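Local coordinates for RagA protein (Porphyromonas gingivalis, PDB 6SLN) that probably takes up peptides across the outer membrane of the bacterium as a TonB-dependent transporter, at residues G847-A852 / D860-Y865; L927-L932 / R959-V964. One frame throughout, in Å; residues are numbered along the deposited sequence.

Interaction 1 of 2, residues G847-A852 / D860-Y865; sequences GFSLGA and DADFAY
Strands 847-852 and 860-865 are the two arms of a beta hairpin in the wall of the transmembrane barrel, running antiparallel at 169°. The packing is tightest around the hydrogen-bonded pair F848 and F863. F848 N donates to F863 O, approaching from above the carbonyl plane, while F863 N returns a bond to F848 O at 2.7 Å, nearly along the C=O axis. On the same face of the sheet the two rings lie almost parallel, planes at 12° and centroids 4.5 Å apart, but displaced, so that little of one ring covers the other. The slide puts F863 CB over the centre of the F848 ring, a CH-pi contact at 3.5 Å from the centroid. F848 reaches this place with CG in the crowded position between backbone N and carbonyl carbon (chi1 52°); at the edge of the F848 ring, Y865 CE1 comes within 4.1 Å of F848 CD1. Toward the 851/860 end the contact loosens: L850 lies on the surface, where L850 CD1 reaches F863 CE1 at 3.7 Å, and D860 turns its OD2 to Y754 instead. The opposite face is polar. There S849 OG donates to D862 OD2 over 2.9 Å, meeting the carboxylate from above its plane, and both side chains rest on Q125, within the plug sequence. D862 OD1 has a weak second bond, to N931 ND2. The chemistry thus divides by face: the aromatic rings and L850 line one side, consistent with lipid outside the barrel, and the hydroxyl and carboxylates the other, where the plug lies.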
loop_
_atom_site.group_PDB
_atom_site.type_symbol
_atom_site.label_atom_id
_atom_site.label_comp_id
_atom_site.label_asym_id
_atom_site.label_seq_id
_atom_site.Cartn_x
_atom_site.Cartn_y
_atom_site.Cartn_z
ATOM N N GLY A 847 -45.757 -7.126 -10.504
ATOM C CA GLY A 847 -45.713 -8.057 -9.398
ATOM C C GLY A 847 -47.086 -8.141 -8.773
ATOM O O GLY A 847 -47.964 -7.310 -9.037
ATOM N N PHE A 848 -47.273 -9.169 -7.956
ATOM C CA PHE A 848 -48.481 -9.243 -7.149
ATOM C C PHE A 848 -48.174 -9.985 -5.859
ATOM O O PHE A 848 -47.305 -10.861 -5.814
ATOM C CB PHE A 848 -49.652 -9.900 -7.890
ATOM C CG PHE A 848 -49.329 -11.232 -8.495
ATOM C CD1 PHE A 848 -48.731 -11.317 -9.749
ATOM C CD2 PHE A 848 -49.654 -12.408 -7.828
ATOM C CE1 PHE A 848 -48.442 -12.559 -10.323
ATOM C CE2 PHE A 848 -49.384 -13.657 -8.403
ATOM C CZ PHE A 848 -48.772 -13.733 -9.648
ATOM N N SER A 849 -48.885 -9.595 -4.803
ATOM C CA SER A 849 -48.701 -10.140 -3.466
ATOM C C SER A 849 -50.051 -10.610 -2.933
ATOM O O SER A 849 -51.034 -9.859 -2.969
ATOM C CB SER A 849 -48.071 -9.092 -2.532
ATOM O OG SER A 849 -46.789 -8.670 -2.990
ATOM N N LEU A 850 -50.107 -11.870 -2.493
ATOM C CA LEU A 850 -51.245 -12.428 -1.781
ATOM C C LEU A 850 -50.937 -12.464 -0.297
ATOM O O LEU A 850 -49.840 -12.123 0.150
ATOM C CB LEU A 850 -51.572 -13.836 -2.266
ATOM C CG LEU A 850 -52.008 -13.992 -3.712
ATOM C CD1 LEU A 850 -50.952 -14.774 -4.455
ATOM C CD2 LEU A 850 -53.361 -14.695 -3.774
ATOM N N GLY A 851 -51.911 -12.907 0.478
ATOM C CA GLY A 851 -51.673 -13.043 1.894
ATOM C C GLY A 851 -52.911 -13.377 2.688
ATOM O O GLY A 851 -53.911 -12.658 2.631
ATOM N N ALA A 852 -52.859 -14.474 3.428
ATOM C CA ALA A 852 -53.902 -14.826 4.376
ATOM C C ALA A 852 -53.303 -14.892 5.770
ATOM O O ALA A 852 -52.162 -15.333 5.953
ATOM C CB ALA A 852 -54.565 -16.168 4.030
ATOM N N ASP A 860 -47.754 -15.530 3.288
ATOM C CA ASP A 860 -47.577 -14.399 2.386
ATOM C C ASP A 860 -46.734 -14.813 1.191
ATOM O O ASP A 860 -45.650 -15.385 1.351
ATOM C CB ASP A 860 -46.942 -13.208 3.104
ATOM C CG ASP A 860 -47.963 -12.394 3.859
ATOM O OD1 ASP A 860 -48.381 -11.333 3.347
ATOM O OD2 ASP A 860 -48.377 -12.839 4.949
ATOM N N ALA A 861 -47.244 -14.528 -0.001
ATOM C CA ALA A 861 -46.560 -14.811 -1.251
ATOM C C ALA A 861 -46.323 -13.494 -1.969
ATOM O O ALA A 861 -47.247 -12.688 -2.122
ATOM C CB ALA A 861 -47.372 -15.764 -2.133
ATOM N N ASP A 862 -45.088 -13.266 -2.383
ATOM C CA ASP A 862 -44.725 -12.093 -3.163
ATOM C C ASP A 862 -44.265 -12.584 -4.532
ATOM O O ASP A 862 -43.255 -13.289 -4.641
ATOM C CB ASP A 862 -43.649 -11.277 -2.446
ATOM C CG ASP A 862 -44.205 -10.488 -1.272
ATOM O OD1 ASP A 862 -44.386 -11.079 -0.190
ATOM O OD2 ASP A 862 -44.465 -9.278 -1.426
ATOM N N PHE A 863 -45.029 -12.242 -5.566
ATOM C CA PHE A 863 -44.673 -12.533 -6.945
ATOM C C PHE A 863 -44.220 -11.272 -7.665
ATOM O O PHE A 863 -44.580 -10.148 -7.304
ATOM C CB PHE A 863 -45.843 -13.105 -7.731
ATOM C CG PHE A 863 -46.326 -14.415 -7.252
ATOM C CD1 PHE A 863 -47.146 -14.497 -6.146
ATOM C CD2 PHE A 863 -46.024 -15.561 -7.953
ATOM C CE1 PHE A 863 -47.626 -15.699 -5.733
ATOM C CE2 PHE A 863 -46.494 -16.767 -7.543
ATOM C CZ PHE A 863 -47.296 -16.841 -6.427
ATOM N N ALA A 864 -43.477 -11.498 -8.744
ATOM C CA ALA A 864 -42.926 -10.452 -9.585
ATOM C C ALA A 864 -42.705 -11.037 -10.974
ATOM O O ALA A 864 -42.430 -12.234 -11.121
ATOM C CB ALA A 864 -41.610 -9.916 -9.005
ATOM N N TYR A 865 -42.821 -10.194 -11.995
ATOM C CA TYR A 865 -42.589 -10.692 -13.343
ATOM C C TYR A 865 -41.926 -9.638 -14.225
ATOM O O TYR A 865 -41.987 -8.427 -13.971
ATOM C CB TYR A 865 -43.886 -11.189 -13.989
ATOM C CG TYR A 865 -45.025 -10.207 -13.953
ATOM C CD1 TYR A 865 -45.884 -10.153 -12.866
ATOM C CD2 TYR A 865 -45.262 -9.356 -15.021
ATOM C CE1 TYR A 865 -46.937 -9.264 -12.834
ATOM C CE2 TYR A 865 -46.317 -8.461 -15.001
ATOM C CZ TYR A 865 -47.149 -8.422 -13.909
ATOM O OH TYR A 865 -48.181 -7.526 -13.887
#

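Interaction 2 of 2, residues L927-L932 / R959-V964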
loop_
_atom_site.group_PDB
_atom_site.type_symbol
_atom_site.label_atom_id
_atom_site.label_comp_id
_atom_site.label_asym_id
_atom_site.label_seq_id
_atom_site.Cartn_x
_atom_site.Cartn_y
_atom_site.Cartn_z
ATOM N N LEU A 927 -41.820 -15.238 -14.581
ATOM C CA LEU A 927 -42.538 -14.962 -13.348
ATOM C C LEU A 927 -41.801 -15.671 -12.222
ATOM O O LEU A 927 -41.455 -16.850 -12.347
ATOM C CB LEU A 927 -43.976 -15.451 -13.454
ATOM C CG LEU A 927 -44.773 -15.788 -12.202
ATOM C CD1 LEU A 927 -45.217 -14.519 -11.525
ATOM C CD2 LEU A 927 -45.985 -16.655 -12.565
ATOM N N ARG A 928 -41.520 -14.954 -11.146
ATOM C CA ARG A 928 -40.786 -15.527 -10.029
ATOM C C ARG A 928 -41.601 -15.369 -8.758
ATOM O O ARG A 928 -42.000 -14.255 -8.402
ATOM C CB ARG A 928 -39.419 -14.872 -9.875
ATOM C CG ARG A 928 -38.384 -15.792 -9.256
ATOM C CD ARG A 928 -37.004 -15.406 -9.758
ATOM N NE ARG A 928 -36.460 -16.392 -10.674
ATOM C CZ ARG A 928 -35.359 -16.227 -11.399
ATOM N NH1 ARG A 928 -34.673 -15.096 -11.324
ATOM N NH2 ARG A 928 -34.947 -17.210 -12.202
ATOM N N LEU A 929 -41.869 -16.483 -8.093
ATOM C CA LEU A 929 -42.349 -16.440 -6.720
ATOM C C LEU A 929 -41.172 -15.976 -5.885
ATOM O O LEU A 929 -40.283 -16.761 -5.563
ATOM C CB LEU A 929 -42.856 -17.807 -6.278
ATOM C CG LEU A 929 -43.356 -17.905 -4.842
ATOM C CD1 LEU A 929 -44.306 -16.764 -4.524
ATOM C CD2 LEU A 929 -44.024 -19.252 -4.592
ATOM N N LYS A 930 -41.124 -14.679 -5.582
ATOM C CA LYS A 930 -39.949 -14.123 -4.914
ATOM C C LYS A 930 -39.918 -14.486 -3.440
ATOM O O LYS A 930 -38.858 -14.805 -2.898
ATOM C CB LYS A 930 -39.912 -12.611 -5.081
ATOM C CG LYS A 930 -39.457 -12.172 -6.436
ATOM C CD LYS A 930 -38.318 -11.192 -6.318
ATOM C CE LYS A 930 -36.966 -11.898 -6.254
ATOM N NZ LYS A 930 -36.508 -12.326 -7.600
ATOM N N ASN A 931 -41.066 -14.477 -2.785
ATOM C CA ASN A 931 -41.109 -14.681 -1.352
ATOM C C ASN A 931 -42.349 -15.487 -1.014
ATOM O O ASN A 931 -43.447 -15.169 -1.478
ATOM C CB ASN A 931 -41.113 -13.326 -0.627
ATOM C CG ASN A 931 -41.181 -13.461 0.875
ATOM O OD1 ASN A 931 -40.159 -13.606 1.536
ATOM N ND2 ASN A 931 -42.389 -13.394 1.427
ATOM N N LEU A 932 -42.163 -16.545 -0.238
ATOM C CA LEU A 932 -43.262 -17.284 0.364
ATOM C C LEU A 932 -42.908 -17.479 1.827
ATOM O O LEU A 932 -41.781 -17.876 2.151
ATOM C CB LEU A 932 -43.496 -18.621 -0.346
ATOM C CG LEU A 932 -44.761 -19.404 0.015
ATOM C CD1 LEU A 932 -46.032 -18.697 -0.431
ATOM C CD2 LEU A 932 -44.671 -20.788 -0.596
ATOM N N ARG A 959 -37.197 -18.127 -0.772
ATOM C CA ARG A 959 -36.964 -17.060 -1.745
ATOM C C ARG A 959 -36.682 -17.689 -3.101
ATOM O O ARG A 959 -35.877 -18.625 -3.192
ATOM C CB ARG A 959 -35.795 -16.135 -1.360
ATOM C CG ARG A 959 -35.586 -14.978 -2.377
ATOM C CD ARG A 959 -34.364 -14.063 -2.072
ATOM N NE ARG A 959 -33.202 -14.487 -2.841
ATOM C CZ ARG A 959 -32.727 -13.839 -3.893
ATOM N NH1 ARG A 959 -33.317 -12.725 -4.273
ATOM N NH2 ARG A 959 -31.669 -14.300 -4.564
ATOM N N ASN A 960 -37.337 -17.158 -4.146
ATOM C CA ASN A 960 -37.245 -17.690 -5.514
ATOM C C ASN A 960 -37.624 -19.172 -5.573
ATOM O O ASN A 960 -37.015 -19.960 -6.300
ATOM C CB ASN A 960 -35.854 -17.467 -6.106
ATOM C CG ASN A 960 -35.577 -16.012 -6.428
ATOM O OD1 ASN A 960 -36.495 -15.193 -6.504
ATOM N ND2 ASN A 960 -34.302 -15.684 -6.617
ATOM N N LEU A 961 -38.647 -19.548 -4.800
ATOM C CA LEU A 961 -39.112 -20.933 -4.757
ATOM C C LEU A 961 -39.447 -21.481 -6.144
ATOM O O LEU A 961 -39.173 -22.653 -6.431
ATOM C CB LEU A 961 -40.336 -21.024 -3.848
ATOM C CG LEU A 961 -40.952 -22.384 -3.570
ATOM C CD1 LEU A 961 -39.899 -23.355 -3.054
ATOM C CD2 LEU A 961 -42.069 -22.218 -2.558
ATOM N N LEU A 962 -40.050 -20.660 -7.012
ATOM C CA LEU A 962 -40.414 -21.090 -8.357
ATOM C C LEU A 962 -40.140 -19.992 -9.370
ATOM O O LEU A 962 -40.414 -18.816 -9.118
ATOM C CB LEU A 962 -41.899 -21.474 -8.484
ATOM C CG LEU A 962 -42.590 -22.396 -7.481
ATOM C CD1 LEU A 962 -44.082 -22.094 -7.456
ATOM C CD2 LEU A 962 -42.333 -23.879 -7.785
ATOM N N THR A 963 -39.637 -20.397 -10.533
ATOM C CA THR A 963 -39.593 -19.561 -11.717
ATOM C C THR A 963 -40.482 -20.187 -12.786
ATOM O O THR A 963 -40.645 -21.405 -12.847
ATOM C CB THR A 963 -38.160 -19.391 -12.242
ATOM O OG1 THR A 963 -37.272 -19.161 -11.141
ATOM C CG2 THR A 963 -38.069 -18.198 -13.215
ATOM N N VAL A 964 -41.088 -19.335 -13.605
ATOM C CA VAL A 964 -41.881 -19.748 -14.750
ATOM C C VAL A 964 -41.313 -19.019 -15.961
ATOM O O VAL A 964 -41.423 -17.791 -16.057
ATOM C CB VAL A 964 -43.364 -19.424 -14.567
ATOM C CG1 VAL A 964 -44.079 -19.663 -15.844
ATOM C CG2 VAL A 964 -43.956 -20.264 -13.454
#
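These are neighbouring antiparallel strands of the barrel wall; on its other side, strand 921-937 makes a classic beta bulge against 857-873, K930 and N931 both facing D862, while the partner chain turns a corner at R959 and N960. The backbone bonds are regular at the 927/964 end, where L927 and V964 exchange two hydrogen bonds in the carbonyl planes, V964 N to L927 O being 2.8 Å. L929 N goes to L962 O, and at the corner N960 N reaches K930 O from above the carbonyl plane, at 3.1 Å. Apolar contacts come next: L929 CD2 lies alongside L962 CD1 at 4.0 Å, and the tips of L932 and L961 meet CD2 to CD2 at 3.6 Å, the two chains crossing obliquely. Among the polar side chains, R928, bent at chi3 (-109°), grips T963 side-on, with NE 2.9 Å and NH2 3.2 Å from the one OG1, which sits in the guanidinium plane; salt bridges to D971 and E973 hold its outer nitrogens. K930 curls back through three bent torsions, its ammonium also bonded to Q123. R959 pairs with D120; with Q123 this ties the strands to plug-sequence residues, and D120 probably eases the proximity of the two like charges. N960 joins these groups: its ND2 lies 3.5 Å over the R959 guanidinium face, and its OD1 receives K930 NZ on a lone pair, 3.1 Å away.

Coming from the N terminus, the chain passes the plug first and reaches the two contacts late in the barrel. Interaction 1 closes a short hairpin, with seven residues between its segments, before interaction 2 closes a longer loop of 26; they follow in series, neither nesting nor crossing. Across the wall the segments come in chain order, because 860-865 pairs with 927-932 as well: D862 N probably bonds to N931 O and A864 O to R928 N, while F863 CZ packs on L929 CD1 at 3.5 Å. Four successive antiparallel strands are thereby joined, and on the face toward the plug both interactions touch Q123, a shared meeting point of wall and plug.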